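Local coordinates for protein alpha-L-rhamnosidase (Streptomyces avermitilis, PDB 3W5M) that hydrolyses terminal non-reducing alpha-L-rhamnose residues from rhamnosides such as citrus flavonoids and gum arabic, and also carries a calcium-dependent rhamnose-binding module, at residues D834-L839 / L858-D863; K843-S848 / T867-R872. All coordinates share one frame; numbering follows the deposited sequence.

Interaction 1 (D834-L839 / L858-D863); sequences DRLVAL and LPVLTD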
loop_
_atom_site.group_PDB
_atom_site.type_symbol
_atom_site.label_atom_id
_atom_site.label_comp_id
_atom_site.label_asym_id
_atom_site.label_seq_id
_atom_site.Cartn_x
_atom_site.Cartn_y
_atom_site.Cartn_z
ATOM N N ASP A 834 -5.489 27.148 -27.744
ATOM C CA ASP A 834 -5.285 26.945 -29.181
ATOM C C ASP A 834 -3.918 26.299 -29.453
ATOM O O ASP A 834 -3.806 25.381 -30.283
ATOM C CB ASP A 834 -5.370 28.290 -29.945
ATOM C CG ASP A 834 -6.824 28.745 -30.232
ATOM O OD1 ASP A 834 -7.776 27.927 -30.145
ATOM O OD2 ASP A 834 -7.011 29.945 -30.574
ATOM N N ARG A 835 -2.890 26.814 -28.776
ATOM C CA ARG A 835 -1.515 26.335 -28.854
ATOM C C ARG A 835 -1.366 24.884 -28.341
ATOM O O ARG A 835 -0.559 24.119 -28.861
ATOM C CB ARG A 835 -0.587 27.280 -28.084
ATOM C CG ARG A 835 0.896 26.961 -28.184
ATOM C CD ARG A 835 1.325 26.771 -29.635
ATOM N NE ARG A 835 2.738 26.437 -29.794
ATOM C CZ ARG A 835 3.251 25.877 -30.894
ATOM N NH1 ARG A 835 2.468 25.584 -31.922
ATOM N NH2 ARG A 835 4.540 25.599 -30.968
ATOM N N LEU A 836 -2.148 24.527 -27.320
ATOM C CA LEU A 836 -2.146 23.175 -26.774
ATOM C C LEU A 836 -2.656 22.205 -27.812
ATOM O O LEU A 836 -2.022 21.170 -28.079
ATOM C CB LEU A 836 -3.033 23.101 -25.520
ATOM C CG LEU A 836 -3.245 21.721 -24.888
ATOM C CD1 LEU A 836 -1.920 21.081 -24.424
ATOM C CD2 LEU A 836 -4.238 21.887 -23.741
ATOM N N VAL A 837 -3.797 22.554 -28.394
ATOM C CA VAL A 837 -4.423 21.768 -29.437
ATOM C C VAL A 837 -3.481 21.627 -30.635
ATOM O O VAL A 837 -3.441 20.567 -31.274
ATOM C CB VAL A 837 -5.763 22.383 -29.867
ATOM C CG1 VAL A 837 -6.358 21.637 -31.049
ATOM C CG2 VAL A 837 -6.746 22.347 -28.700
ATOM N N ALA A 838 -2.732 22.691 -30.916
ATOM C CA ALA A 838 -1.797 22.711 -32.036
ATOM C C ALA A 838 -0.672 21.702 -31.805
ATOM O O ALA A 838 -0.276 20.987 -32.737
ATOM C CB ALA A 838 -1.230 24.113 -32.239
ATOM N N LEU A 839 -0.175 21.645 -30.564
ATOM C CA LEU A 839 0.888 20.707 -30.179
ATOM C C LEU A 839 0.422 19.251 -30.225
ATOM O O LEU A 839 1.191 18.370 -30.622
ATOM C CB LEU A 839 1.481 21.050 -28.816
ATOM C CG LEU A 839 2.177 22.397 -28.599
ATOM C CD1 LEU A 839 2.465 22.603 -27.132
ATOM C CD2 LEU A 839 3.480 22.503 -29.378
ATOM N N LEU A 858 -7.182 16.106 -20.155
ATOM C CA LEU A 858 -8.509 15.988 -20.729
ATOM C C LEU A 858 -9.470 17.013 -20.101
ATOM O O LEU A 858 -10.286 17.616 -20.827
ATOM C CB LEU A 858 -9.064 14.547 -20.700
ATOM C CG LEU A 858 -8.370 13.418 -21.498
ATOM C CD1 LEU A 858 -9.294 12.231 -21.703
ATOM C CD2 LEU A 858 -7.850 13.895 -22.857
ATOM N N PRO A 859 -9.384 17.235 -18.764
ATOM C CA PRO A 859 -10.214 18.312 -18.163
ATOM C C PRO A 859 -9.977 19.731 -18.766
ATOM O O PRO A 859 -10.947 20.433 -19.085
ATOM C CB PRO A 859 -9.810 18.272 -16.683
ATOM C CG PRO A 859 -9.460 16.836 -16.461
ATOM C CD PRO A 859 -8.697 16.449 -17.718
ATOM N N VAL A 860 -8.720 20.128 -18.928
ATOM C CA VAL A 860 -8.379 21.418 -19.563
ATOM C C VAL A 860 -8.920 21.503 -20.995
ATOM O O VAL A 860 -9.513 22.522 -21.388
ATOM C CB VAL A 860 -6.873 21.679 -19.506
ATOM C CG1 VAL A 860 -6.433 22.695 -20.545
ATOM C CG2 VAL A 860 -6.474 22.135 -18.113
ATOM N N LEU A 861 -8.743 20.429 -21.762
ATOM C CA LEU A 861 -9.290 20.348 -23.117
ATOM C C LEU A 861 -10.812 20.570 -23.120
ATOM O O LEU A 861 -11.322 21.305 -23.950
ATOM C CB LEU A 861 -8.910 19.024 -23.809
ATOM C CG LEU A 861 -7.465 18.860 -24.284
ATOM C CD1 LEU A 861 -7.245 17.427 -24.751
ATOM C CD2 LEU A 861 -7.146 19.831 -25.420
ATOM N N THR A 862 -11.518 19.956 -22.175
ATOM C CA THR A 862 -12.959 20.113 -22.075
ATOM C C THR A 862 -13.336 21.518 -21.605
ATOM O O THR A 862 -14.319 22.088 -22.095
ATOM C CB THR A 862 -13.598 19.071 -21.134
ATOM O OG1 THR A 862 -13.770 17.830 -21.831
ATOM C CG2 THR A 862 -14.985 19.536 -20.667
ATOM N N ASP A 863 -12.558 22.070 -20.678
ATOM C CA ASP A 863 -12.864 23.392 -20.112
ATOM C C ASP A 863 -12.788 24.471 -21.166
ATOM O O ASP A 863 -13.506 25.458 -21.099
ATOM C CB ASP A 863 -11.870 23.787 -19.029
ATOM C CG ASP A 863 -12.101 23.079 -17.715
ATOM O OD1 ASP A 863 -13.183 22.480 -17.488
ATOM O OD2 ASP A 863 -11.163 23.137 -16.892
#
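L836 and L861 meet through one methyl each, CD2 of L836 lying 3.9 Å from CD2 of L861, with the two side chains crossing at a slant instead of running alongside one another. The same L836 methyl is also 4.0 Å from CG1 of V860, so a single branch of L836 bridges two successive residues of the partner helix. L861 mirrors this: its CD2 reaches V837 as well, 4.2 Å from CG2. The torsions account for the pairing. L836 starts out toward the segment 858-863 and has CG anti to its own backbone N (chi1 175°), whereas L861 leaves its helix obliquely and its end then closes in, CG being anti to the carbonyl carbon (chi1 -74°).

No hydrogen bond crosses the interface; its evidence is three apolar contacts and 129 Å² of buried surface, a modest area that fits short segments whose axes come no nearer than 11.0 Å. The nearest CA atoms, those of V837 and L861, are 8.1 Å apart, so side chains fill the interval between the backbones. Further apolar neighbours extend the patch, L819 of helix 812-820 against V860, and L873 of helix 867-875 against L861.

The N-to-C directions differ by 126°, which makes the pair antiparallel in sense but strongly inclined. This is aliphatic helix-helix packing between helices 829-842 and 854-863, away from the catalytic and calcium sites, within the (alpha/alpha)6-barrel domain of this family 78 glycoside hydrolase.

Interaction 2 (K843-S848 / T867-R872); sequences KDWHLS and TDVAYR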
loop_
_atom_site.group_PDB
_atom_site.type_symbol
_atom_site.label_atom_id
_atom_site.label_comp_id
_atom_site.label_asym_id
_atom_site.label_seq_id
_atom_site.Cartn_x
_atom_site.Cartn_y
_atom_site.Cartn_z
ATOM N N LYS A 843 1.547 16.181 -33.000
ATOM C CA LYS A 843 2.002 14.862 -32.585
ATOM C C LYS A 843 1.078 13.780 -33.126
ATOM O O LYS A 843 1.008 12.688 -32.549
ATOM C CB LYS A 843 2.074 14.779 -31.054
ATOM C CG LYS A 843 3.219 15.556 -30.416
ATOM C CD LYS A 843 4.429 15.661 -31.344
ATOM C CE LYS A 843 5.753 15.588 -30.604
ATOM N NZ LYS A 843 5.670 16.102 -29.213
ATOM N N ASP A 844 0.379 14.076 -34.226
ATOM C CA ASP A 844 -0.591 13.155 -34.846
ATOM C C ASP A 844 -1.696 12.719 -33.859
ATOM O O ASP A 844 -2.104 11.542 -33.809
ATOM C CB ASP A 844 0.122 11.954 -35.504
ATOM C CG ASP A 844 -0.811 11.107 -36.362
ATOM O OD1 ASP A 844 -1.683 11.680 -37.058
ATOM O OD2 ASP A 844 -0.670 9.860 -36.336
ATOM N N TRP A 845 -2.178 13.705 -33.097
ATOM C CA TRP A 845 -3.242 13.543 -32.112
ATOM C C TRP A 845 -2.833 12.553 -31.015
ATOM O O TRP A 845 -3.543 11.582 -30.750
ATOM C CB TRP A 845 -4.560 13.126 -32.780
ATOM C CG TRP A 845 -5.008 14.052 -33.870
ATOM C CD1 TRP A 845 -4.969 13.814 -35.216
ATOM C CD2 TRP A 845 -5.555 15.370 -33.707
ATOM N NE1 TRP A 845 -5.468 14.900 -35.904
ATOM C CE2 TRP A 845 -5.838 15.868 -35.004
ATOM C CE3 TRP A 845 -5.835 16.178 -32.594
ATOM C CZ2 TRP A 845 -6.392 17.141 -35.218
ATOM C CZ3 TRP A 845 -6.385 17.446 -32.805
ATOM C CH2 TRP A 845 -6.655 17.914 -34.110
ATOM N N HIS A 846 -1.658 12.780 -30.451
ATOM C CA HIS A 846 -1.186 12.022 -29.284
ATOM C C HIS A 846 -0.795 12.990 -28.184
ATOM O O HIS A 846 -0.281 14.077 -28.441
ATOM C CB HIS A 846 0.040 11.137 -29.596
ATOM C CG HIS A 846 -0.236 10.003 -30.537
ATOM N ND1 HIS A 846 -0.262 10.163 -31.906
ATOM C CD2 HIS A 846 -0.470 8.687 -30.309
ATOM C CE1 HIS A 846 -0.524 9.001 -32.479
ATOM N NE2 HIS A 846 -0.649 8.087 -31.534
ATOM N N LEU A 847 -1.026 12.578 -26.943
ATOM C CA LEU A 847 -0.547 13.331 -25.805
ATOM C C LEU A 847 0.976 13.261 -25.700
ATOM O O LEU A 847 1.607 12.392 -26.288
ATOM C CB LEU A 847 -1.203 12.799 -24.511
ATOM C CG LEU A 847 -0.957 11.347 -24.078
ATOM C CD1 LEU A 847 0.410 11.188 -23.404
ATOM C CD2 LEU A 847 -2.072 10.929 -23.140
ATOM N N SER A 848 1.566 14.156 -24.930
ATOM C CA SER A 848 2.985 14.070 -24.656
ATOM C C SER A 848 3.275 14.271 -23.171
ATOM O O SER A 848 4.428 14.348 -22.745
ATOM C CB SER A 848 3.738 15.112 -25.477
ATOM O OG SER A 848 3.504 16.377 -24.904
ATOM N N THR A 867 -13.692 19.226 -26.115
ATOM C CA THR A 867 -14.099 17.869 -25.756
ATOM C C THR A 867 -13.867 16.884 -26.902
ATOM O O THR A 867 -13.462 15.751 -26.663
ATOM C CB THR A 867 -15.565 17.820 -25.270
ATOM O OG1 THR A 867 -15.639 18.503 -24.018
ATOM C CG2 THR A 867 -16.051 16.365 -25.047
ATOM N N ASP A 868 -14.114 17.324 -28.139
ATOM C CA ASP A 868 -13.869 16.488 -29.320
ATOM C C ASP A 868 -12.413 15.997 -29.420
ATOM O O ASP A 868 -12.179 14.835 -29.753
ATOM C CB ASP A 868 -14.308 17.207 -30.608
ATOM C CG ASP A 868 -13.559 18.515 -30.843
ATOM O OD1 ASP A 868 -12.896 19.025 -29.914
ATOM O OD2 ASP A 868 -13.637 19.031 -31.972
ATOM N N VAL A 869 -11.468 16.887 -29.119
ATOM C CA VAL A 869 -10.038 16.587 -29.029
ATOM C C VAL A 869 -9.737 15.656 -27.845
ATOM O O VAL A 869 -8.867 14.786 -27.926
ATOM C CB VAL A 869 -9.221 17.876 -28.869
ATOM C CG1 VAL A 869 -7.749 17.593 -28.593
ATOM C CG2 VAL A 869 -9.356 18.744 -30.118
ATOM N N ALA A 870 -10.451 15.854 -26.743
ATOM C CA ALA A 870 -10.273 14.986 -25.577
ATOM C C ALA A 870 -10.648 13.572 -25.961
ATOM O O ALA A 870 -9.905 12.636 -25.645
ATOM C CB ALA A 870 -11.106 15.476 -24.401
ATOM N N TYR A 871 -11.767 13.414 -26.666
ATOM C CA TYR A 871 -12.196 12.097 -27.109
ATOM C C TYR A 871 -11.183 11.471 -28.057
ATOM O O TYR A 871 -10.980 10.262 -28.024
ATOM C CB TYR A 871 -13.572 12.151 -27.751
ATOM C CG TYR A 871 -14.715 11.934 -26.773
ATOM C CD1 TYR A 871 -15.007 10.651 -26.284
ATOM C CD2 TYR A 871 -15.514 13.010 -26.342
ATOM C CE1 TYR A 871 -16.049 10.449 -25.402
ATOM C CE2 TYR A 871 -16.566 12.812 -25.461
ATOM C CZ TYR A 871 -16.824 11.529 -24.995
ATOM O OH TYR A 871 -17.858 11.305 -24.144
ATOM N N ARG A 872 -10.548 12.298 -28.884
ATOM C CA ARG A 872 -9.580 11.803 -29.862
ATOM C C ARG A 872 -8.413 11.139 -29.132
ATOM O O ARG A 872 -8.021 10.007 -29.455
ATOM C CB ARG A 872 -9.085 12.941 -30.767
ATOM C CG ARG A 872 -8.265 12.488 -31.971
ATOM C CD ARG A 872 -9.124 11.916 -33.101
ATOM N NE ARG A 872 -8.365 11.810 -34.352
ATOM C CZ ARG A 872 -8.279 12.776 -35.270
ATOM N NH1 ARG A 872 -8.907 13.934 -35.103
ATOM N NH2 ARG A 872 -7.561 12.583 -36.367
#
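Over one face of the W845 indole lies the guanidinium of R872, and the guanidinium in turn presents one of its own faces to CD1 of the ring. The two planes are 30° apart, so the guanidinium lies inclined over the ring. R872 CZ stands 3.6 Å from the centroid of the W845 five-membered ring and 16° off its normal, which establishes a cation-pi interaction over the pyrrole part. NH2 of R872 comes to 3.1 Å from CD1 of W845, while NH1 sits over the ring nearer CE2. NE1 of W845 and NH2 of R872 are both donors and make no hydrogen bond despite their closeness.

R872 reaches this place with CG anti to the backbone N (chi1 -170°) and a bend at chi2; on the way, its CG packs 3.8 Å from CB of W845. The far ring of the indole adds an apolar contact, CZ3 of W845 lying 4.2 Å from CG2 of V869, which approaches obliquely. Replacing W845 by an alanine would probably cost R872 its aromatic partner, leave its guanidinium freer to turn and open a gap beside V869.

Bonds on either side of W845 in the chain help to hold the turn that carries the indole. D844, with positive phi, is the C-prime residue of a Schellman motif that ends helix 829-842. H846 ND1 donates to K843 O at 2.9 Å, in the carbonyl plane, and H846 NE2 bonds to T878. W845 O accepts from Q876, beyond the helix of R872. The arrangement is thus a Schellman-capped helix end followed by a cation-pi contact, joining the interhelical loop to helix 867-875 of the (alpha/alpha)6-barrel.

In the fold
Following the chain from the N terminus, helix 829-842 supplies 834-839, and the loop after it supplies 843-848. The chain then enters helix 854-863, where 858-863 closes interaction 1 over 18 intervening residues; after a short turn, 867-872 at the start of helix 867-875 closes interaction 2, also over 18. The segments alternate, so the two closures cross. Their centres are 8 Å apart, and the second segments touch directly: L861 CD1 packs 3.9 Å from V869 CG1, and T862 OG1 probably hydrogen-bonds to T867 OG1. Together they tie three consecutive helices and an interhelical loop into one part of the catalytic barrel domain.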